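Local coordinates for protein TRAP dicarboxylate transporter, DctP subunit (Sulfurospirillum deleyianum, PDB 4OVS) that binds succinate and probably delivers it, as periplasmic solute-binding subunit, to a TRAP transporter, at residues P156-L159 / P160-A164; I109-D112 / K113-Y117. All coordinates share one frame; numbering follows the deposited sequence.

Interaction 1: residues P156-L159 / P160-A164; sequences PILL and PEDAA
The carboxylate of Asp-162 reaches back to the loop ahead of its own helical turn and grips two successive amides with a single oxygen. OD2 accepts from Leu-158 N at 2.9 Å through its anti lone pair, and from Leu-159 N at 3.1 Å, this second donor standing above the carboxylate plane. With CG anti to the carbonyl carbon (chi1 -62°), the acid group is set beside its own backbone N. That same N donates to Leu-159 O at 2.7 Å, so backbone and side chain of one residue close the turn together. These bonds lie at the start of a short, weakly bonded helix, about 160-163, on the way from strand 137-152 to strand 167-170 in this family 7 solute-binding protein. They form the close side of the contact together with the buried Ile-157, whose CG2 makes a plain apolar contact with Ala-163 CB at 4.4 Å and whose side chain lies against Trp-305 of helix 299-310. Between Leu-159 CB and Pro-160 CD the 3.2 Å approach is imposed by the peptide link. The outer side is looser: Glu-161 is exposed, and its extended chain brings OE1 no nearer than 3.9 Å to Leu-159 CD1.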
ATOM      1  N   PRO A 156      -2.370  -6.502 -24.015  1.00 38.94           N
ATOM      2  CA  PRO A 156      -1.577  -5.374 -23.500  1.00 39.39           C
ATOM      3  C   PRO A 156      -2.417  -4.140 -23.184  1.00 37.49           C
ATOM      4  O   PRO A 156      -3.242  -3.757 -24.021  1.00 36.83           O
ATOM      5  CB  PRO A 156      -0.637  -5.066 -24.658  1.00 41.08           C
ATOM      6  CG  PRO A 156      -0.520  -6.371 -25.418  1.00 38.30           C
ATOM      7  CD  PRO A 156      -1.857  -7.000 -25.306  1.00 38.94           C
ATOM      8  N   ILE A 157      -2.218  -3.534 -22.012  1.00 41.83           N
ATOM      9  CA  ILE A 157      -2.891  -2.278 -21.663  1.00 41.52           C
ATOM     10  C   ILE A 157      -2.003  -1.084 -22.030  1.00 40.63           C
ATOM     11  O   ILE A 157      -1.057  -0.759 -21.297  1.00 38.82           O
ATOM     12  CB  ILE A 157      -3.179  -2.175 -20.151  1.00 43.84           C
ATOM     13  CG1 ILE A 157      -3.771  -3.469 -19.583  1.00 42.01           C
ATOM     14  CG2 ILE A 157      -4.116  -1.001 -19.869  1.00 45.73           C
ATOM     15  CD1 ILE A 157      -5.024  -3.834 -20.182  1.00 47.75           C
ATOM     16  N   LEU A 158      -2.279  -0.446 -23.167  1.00 32.87           N
ATOM     17  CA  LEU A 158      -1.439   0.662 -23.648  1.00 34.20           C
ATOM     18  C   LEU A 158      -2.178   1.994 -23.538  1.00 38.69           C
ATOM     19  O   LEU A 158      -1.550   3.037 -23.297  1.00 35.54           O
ATOM     20  CB  LEU A 158      -0.994   0.444 -25.092  1.00 31.27           C
ATOM     21  CG  LEU A 158      -0.302  -0.890 -25.429  1.00 39.82           C
ATOM     22  CD1 LEU A 158       0.280  -0.822 -26.823  1.00 43.57           C
ATOM     23  CD2 LEU A 158       0.801  -1.294 -24.435  1.00 36.55           C
ATOM     24  N   LEU A 159      -3.503   1.935 -23.722  1.00 40.04           N
ATOM     25  CA  LEU A 159      -4.386   3.092 -23.646  1.00 39.50           C
ATOM     26  C   LEU A 159      -5.625   2.703 -22.897  1.00 40.15           C
ATOM     27  O   LEU A 159      -5.969   1.521 -22.857  1.00 41.65           O
ATOM     28  CB  LEU A 159      -4.862   3.504 -25.021  1.00 42.02           C
ATOM     29  CG  LEU A 159      -3.868   4.076 -26.009  1.00 45.70           C
ATOM     30  CD1 LEU A 159      -4.569   4.184 -27.350  1.00 48.05           C
ATOM     31  CD2 LEU A 159      -3.355   5.422 -25.535  1.00 42.67           C
ATOM     32  N   PRO A 160      -6.334   3.700 -22.339  1.00 39.23           N
ATOM     33  CA  PRO A 160      -7.574   3.496 -21.582  1.00 41.50           C
ATOM     34  C   PRO A 160      -8.528   2.544 -22.281  1.00 43.73           C
ATOM     35  O   PRO A 160      -9.142   1.684 -21.649  1.00 43.59           O
ATOM     36  CB  PRO A 160      -8.166   4.897 -21.536  1.00 38.51           C
ATOM     37  CG  PRO A 160      -6.959   5.769 -21.509  1.00 39.09           C
ATOM     38  CD  PRO A 160      -6.000   5.125 -22.453  1.00 36.74           C
ATOM     39  N   GLU A 161      -8.634   2.729 -23.590  1.00 44.82           N
ATOM     40  CA  GLU A 161      -9.374   1.868 -24.472  1.00 51.03           C
ATOM     41  C   GLU A 161      -9.158   0.377 -24.181  1.00 50.20           C
ATOM     42  O   GLU A 161     -10.091  -0.416 -24.244  1.00 48.12           O
ATOM     43  CB  GLU A 161      -8.934   2.210 -25.890  1.00 52.39           C
ATOM     44  CG  GLU A 161      -9.615   1.449 -26.969  1.00 60.42           C
ATOM     45  CD  GLU A 161      -8.796   1.411 -28.257  1.00 64.96           C
ATOM     46  OE1 GLU A 161      -7.711   2.047 -28.287  1.00 63.62           O
ATOM     47  OE2 GLU A 161      -9.234   0.738 -29.229  1.00 67.33           O
ATOM     48  N   ASP A 162      -7.933  -0.005 -23.842  1.00 44.30           N
ATOM     49  CA  ASP A 162      -7.590  -1.424 -23.686  1.00 45.52           C
ATOM     50  C   ASP A 162      -8.103  -2.049 -22.390  1.00 43.36           C
ATOM     51  O   ASP A 162      -8.316  -3.277 -22.289  1.00 41.59           O
ATOM     52  CB  ASP A 162      -6.083  -1.587 -23.773  1.00 43.79           C
ATOM     53  CG  ASP A 162      -5.548  -1.150 -25.101  1.00 47.28           C
ATOM     54  OD1 ASP A 162      -6.292  -1.303 -26.097  1.00 47.48           O
ATOM     55  OD2 ASP A 162      -4.406  -0.635 -25.143  1.00 49.19           O
ATOM     56  N   ALA A 163      -8.297  -1.197 -21.399  1.00 39.71           N
ATOM     57  CA  ALA A 163      -8.741  -1.657 -20.099  1.00 42.08           C
ATOM     58  C   ALA A 163     -10.227  -1.980 -20.159  1.00 40.65           C
ATOM     59  O   ALA A 163     -10.739  -2.731 -19.329  1.00 40.78           O
ATOM     60  CB  ALA A 163      -8.472  -0.595 -19.058  1.00 44.93           C
ATOM     61  N   ALA A 164     -10.921  -1.411 -21.140  1.00 37.00           N
ATOM     62  CA  ALA A 164     -12.382  -1.531 -21.193  1.00 41.72           C
ATOM     63  C   ALA A 164     -12.853  -2.988 -21.356  1.00 44.48           C
ATOM     64  O   ALA A 164     -12.387  -3.724 -22.226  1.00 45.28           O
ATOM     65  CB  ALA A 164     -12.928  -0.667 -22.303  1.00 42.87           C
TER

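Interaction 2: residues I109-D112 / K113-Y117; sequences IFRD and KDHLY
Asp-112 ends the loop and Lys-113 begins the helix, so the backbone turns here from an extended residue into helical geometry, and Leu-116 N closes the first turn on Asp-112 O at 3.1 Å. Asp-112 also caps this end by its side chain: with chi1 at 50°, CG lies between the backbone N and the carbonyl carbon, and OD1 takes His-115 N at 3.0 Å, nearly along its C-O axis. The His-115 side chain turns back to the loop. Its ND1 accepts from Arg-111 N in the ring plane at 3.2 Å, an almost straight bond of 166°, while NE2 is engaged by Val-328 O. The Arg-111 guanidinium lies flat on the imidazole, centres 3.9 Å apart and planes at 27°, and its NH2 is held by Val-331 O. Phe-110 turns its edge to the His-115 ring in an offset edge-to-face pair. Leu-116 CD1 meets the phenyl ring over its centre, 3.4 Å from the centroid, in a CH-pi contact. Were His-115 replaced by an alanine, the guanidinium would probably lose the flat surface it lies on, and Arg-111 N and Val-328 O the partner each has in the imidazole. The bond from Asp-112 OD1 to His-115 N, the third residue of the helix, is the capping bond typical of an aspartate at the N-cap, here of helix 113-120.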
ATOM      1  N   ILE A 109      -2.136  11.862  -8.460  1.00 34.06           N
ATOM      2  CA  ILE A 109      -2.091  12.971  -7.502  1.00 35.33           C
ATOM      3  C   ILE A 109      -0.638  13.314  -7.083  1.00 31.67           C
ATOM      4  O   ILE A 109      -0.287  14.475  -6.880  1.00 27.95           O
ATOM      5  CB  ILE A 109      -3.014  12.704  -6.264  1.00 34.74           C
ATOM      6  CG1 ILE A 109      -3.101  13.947  -5.368  1.00 35.86           C
ATOM      7  CG2 ILE A 109      -2.513  11.565  -5.430  1.00 36.11           C
ATOM      8  CD1 ILE A 109      -4.338  14.764  -5.549  1.00 39.28           C
ATOM      9  N   PHE A 110       0.221  12.307  -6.984  1.00 24.23           N
ATOM     10  CA  PHE A 110       1.615  12.534  -6.575  1.00 28.68           C
ATOM     11  C   PHE A 110       2.534  12.538  -7.812  1.00 32.18           C
ATOM     12  O   PHE A 110       2.525  11.564  -8.580  1.00 27.58           O
ATOM     13  CB  PHE A 110       2.103  11.455  -5.588  1.00 25.66           C
ATOM     14  CG  PHE A 110       1.399  11.463  -4.238  1.00 26.98           C
ATOM     15  CD1 PHE A 110       1.586  12.510  -3.333  1.00 31.03           C
ATOM     16  CD2 PHE A 110       0.560  10.445  -3.873  1.00 27.26           C
ATOM     17  CE1 PHE A 110       0.932  12.521  -2.090  1.00 27.98           C
ATOM     18  CE2 PHE A 110      -0.102  10.453  -2.646  1.00 32.38           C
ATOM     19  CZ  PHE A 110       0.083  11.507  -1.750  1.00 29.02           C
ATOM     20  N   ARG A 111       3.335  13.597  -7.982  1.00 32.82           N
ATOM     21  CA  ARG A 111       4.190  13.787  -9.154  1.00 30.62           C
ATOM     22  C   ARG A 111       5.408  12.915  -9.099  1.00 32.67           C
ATOM     23  O   ARG A 111       5.950  12.556 -10.136  1.00 36.45           O
ATOM     24  CB  ARG A 111       4.708  15.214  -9.228  1.00 33.32           C
ATOM     25  CG  ARG A 111       3.673  16.264  -9.315  1.00 33.57           C
ATOM     26  CD  ARG A 111       4.300  17.596  -9.629  1.00 37.80           C
ATOM     27  NE  ARG A 111       5.223  18.071  -8.600  1.00 35.63           N
ATOM     28  CZ  ARG A 111       4.850  18.619  -7.442  1.00 41.45           C
ATOM     29  NH1 ARG A 111       3.564  18.742  -7.119  1.00 41.22           N
ATOM     30  NH2 ARG A 111       5.770  19.043  -6.584  1.00 42.00           N
ATOM     31  N   ASP A 112       5.872  12.612  -7.893  1.00 27.17           N
ATOM     32  CA  ASP A 112       7.107  11.870  -7.715  1.00 23.86           C
ATOM     33  C   ASP A 112       7.311  11.706  -6.227  1.00 27.71           C
ATOM     34  O   ASP A 112       6.430  12.088  -5.453  1.00 31.12           O
ATOM     35  CB  ASP A 112       8.291  12.546  -8.413  1.00 27.22           C
ATOM     36  CG  ASP A 112       8.418  14.017  -8.088  1.00 34.23           C
ATOM     37  OD1 ASP A 112       7.977  14.455  -7.006  1.00 35.47           O
ATOM     38  OD2 ASP A 112       8.988  14.760  -8.908  1.00 33.26           O
ATOM     39  N   LYS A 113       8.426  11.113  -5.807  1.00 29.30           N
ATOM     40  CA  LYS A 113       8.623  10.813  -4.401  1.00 29.49           C
ATOM     41  C   LYS A 113       8.925  12.059  -3.604  1.00 31.95           C
ATOM     42  O   LYS A 113       8.632  12.137  -2.407  1.00 32.37           O
ATOM     43  CB  LYS A 113       9.771   9.820  -4.205  1.00 27.47           C
ATOM     44  CG  LYS A 113       9.481   8.412  -4.704  1.00 31.65           C
ATOM     45  CD  LYS A 113       8.568   7.657  -3.767  1.00 28.47           C
ATOM     46  CE  LYS A 113       8.271   6.241  -4.273  1.00 26.58           C
ATOM     47  NZ  LYS A 113       9.244   5.185  -3.839  1.00 27.94           N
ATOM     48  N   ASP A 114       9.558  13.032  -4.249  1.00 32.55           N
ATOM     49  CA  ASP A 114       9.847  14.285  -3.587  1.00 31.32           C
ATOM     50  C   ASP A 114       8.519  14.921  -3.173  1.00 34.81           C
ATOM     51  O   ASP A 114       8.349  15.383  -2.047  1.00 36.43           O
ATOM     52  CB  ASP A 114      10.638  15.200  -4.544  1.00 36.84           C
ATOM     53  CG  ASP A 114      10.858  16.590  -3.981  1.00 42.31           C
ATOM     54  OD1 ASP A 114      11.783  16.767  -3.147  1.00 43.19           O
ATOM     55  OD2 ASP A 114      10.119  17.515  -4.392  1.00 45.11           O
ATOM     56  N   HIS A 115       7.575  14.959  -4.111  1.00 30.57           N
ATOM     57  CA  HIS A 115       6.256  15.496  -3.825  1.00 30.66           C
ATOM     58  C   HIS A 115       5.614  14.734  -2.662  1.00 30.78           C
ATOM     59  O   HIS A 115       5.185  15.331  -1.678  1.00 31.33           O
ATOM     60  CB  HIS A 115       5.367  15.412  -5.067  1.00 29.48           C
ATOM     61  CG  HIS A 115       4.033  16.065  -4.890  1.00 31.98           C
ATOM     62  ND1 HIS A 115       2.895  15.650  -5.552  1.00 32.50           N
ATOM     63  CD2 HIS A 115       3.650  17.092  -4.099  1.00 34.82           C
ATOM     64  CE1 HIS A 115       1.874  16.408  -5.188  1.00 36.88           C
ATOM     65  NE2 HIS A 115       2.311  17.301  -4.320  1.00 38.18           N
ATOM     66  N   LEU A 116       5.578  13.407  -2.781  1.00 28.92           N
ATOM     67  CA  LEU A 116       4.966  12.525  -1.791  1.00 30.66           C
ATOM     68  C   LEU A 116       5.422  12.803  -0.366  1.00 26.97           C
ATOM     69  O   LEU A 116       4.629  12.999   0.566  1.00 24.22           O
ATOM     70  CB  LEU A 116       5.330  11.075  -2.131  1.00 26.97           C
ATOM     71  CG  LEU A 116       4.805   9.988  -1.188  1.00 24.98           C
ATOM     72  CD1 LEU A 116       3.339   9.851  -1.443  1.00 32.30           C
ATOM     73  CD2 LEU A 116       5.472   8.609  -1.360  1.00 24.09           C
ATOM     74  N   TYR A 117       6.728  12.787  -0.167  1.00 27.42           N
ATOM     75  CA  TYR A 117       7.242  12.913   1.183  1.00 26.37           C
ATOM     76  C   TYR A 117       6.963  14.318   1.790  1.00 38.26           C
ATOM     77  O   TYR A 117       6.739  14.442   2.993  1.00 32.09           O
ATOM     78  CB  TYR A 117       8.722  12.573   1.209  1.00 26.50           C
ATOM     79  CG  TYR A 117       8.978  11.088   1.224  1.00 28.57           C
ATOM     80  CD1 TYR A 117       8.474  10.292   2.242  1.00 31.10           C
ATOM     81  CD2 TYR A 117       9.715  10.471   0.215  1.00 25.55           C
ATOM     82  CE1 TYR A 117       8.704   8.929   2.264  1.00 27.38           C
ATOM     83  CE2 TYR A 117       9.947   9.102   0.240  1.00 25.12           C
ATOM     84  CZ  TYR A 117       9.456   8.356   1.254  1.00 25.16           C
ATOM     85  OH  TYR A 117       9.670   7.001   1.269  1.00 30.25           O
TER

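How the interactions relate
Both interactions are local, each joining a loop to the first turn of the helix that follows, and in each an aspartate carboxylate accepts from the backbone, two N-H groups in interaction 1 and one in interaction 2. The direction differs: in 109-112/113-117 the acid precedes the helix and reaches forward, whereas in 156-159/160-164 it sits within the turn and reaches back. Interaction 2 lies deeper, its centre about 15 Å from that of the chain, against about 23 Å for interaction 1, and has more buried residues and richer aromatic chemistry, anchored on the C-terminal residues. Interaction 1 is more peripheral, aliphatic beside its polar turn, and leans on helix 299-310. Their nearest atoms are about 15 Å apart, yet both touch strand 137-152.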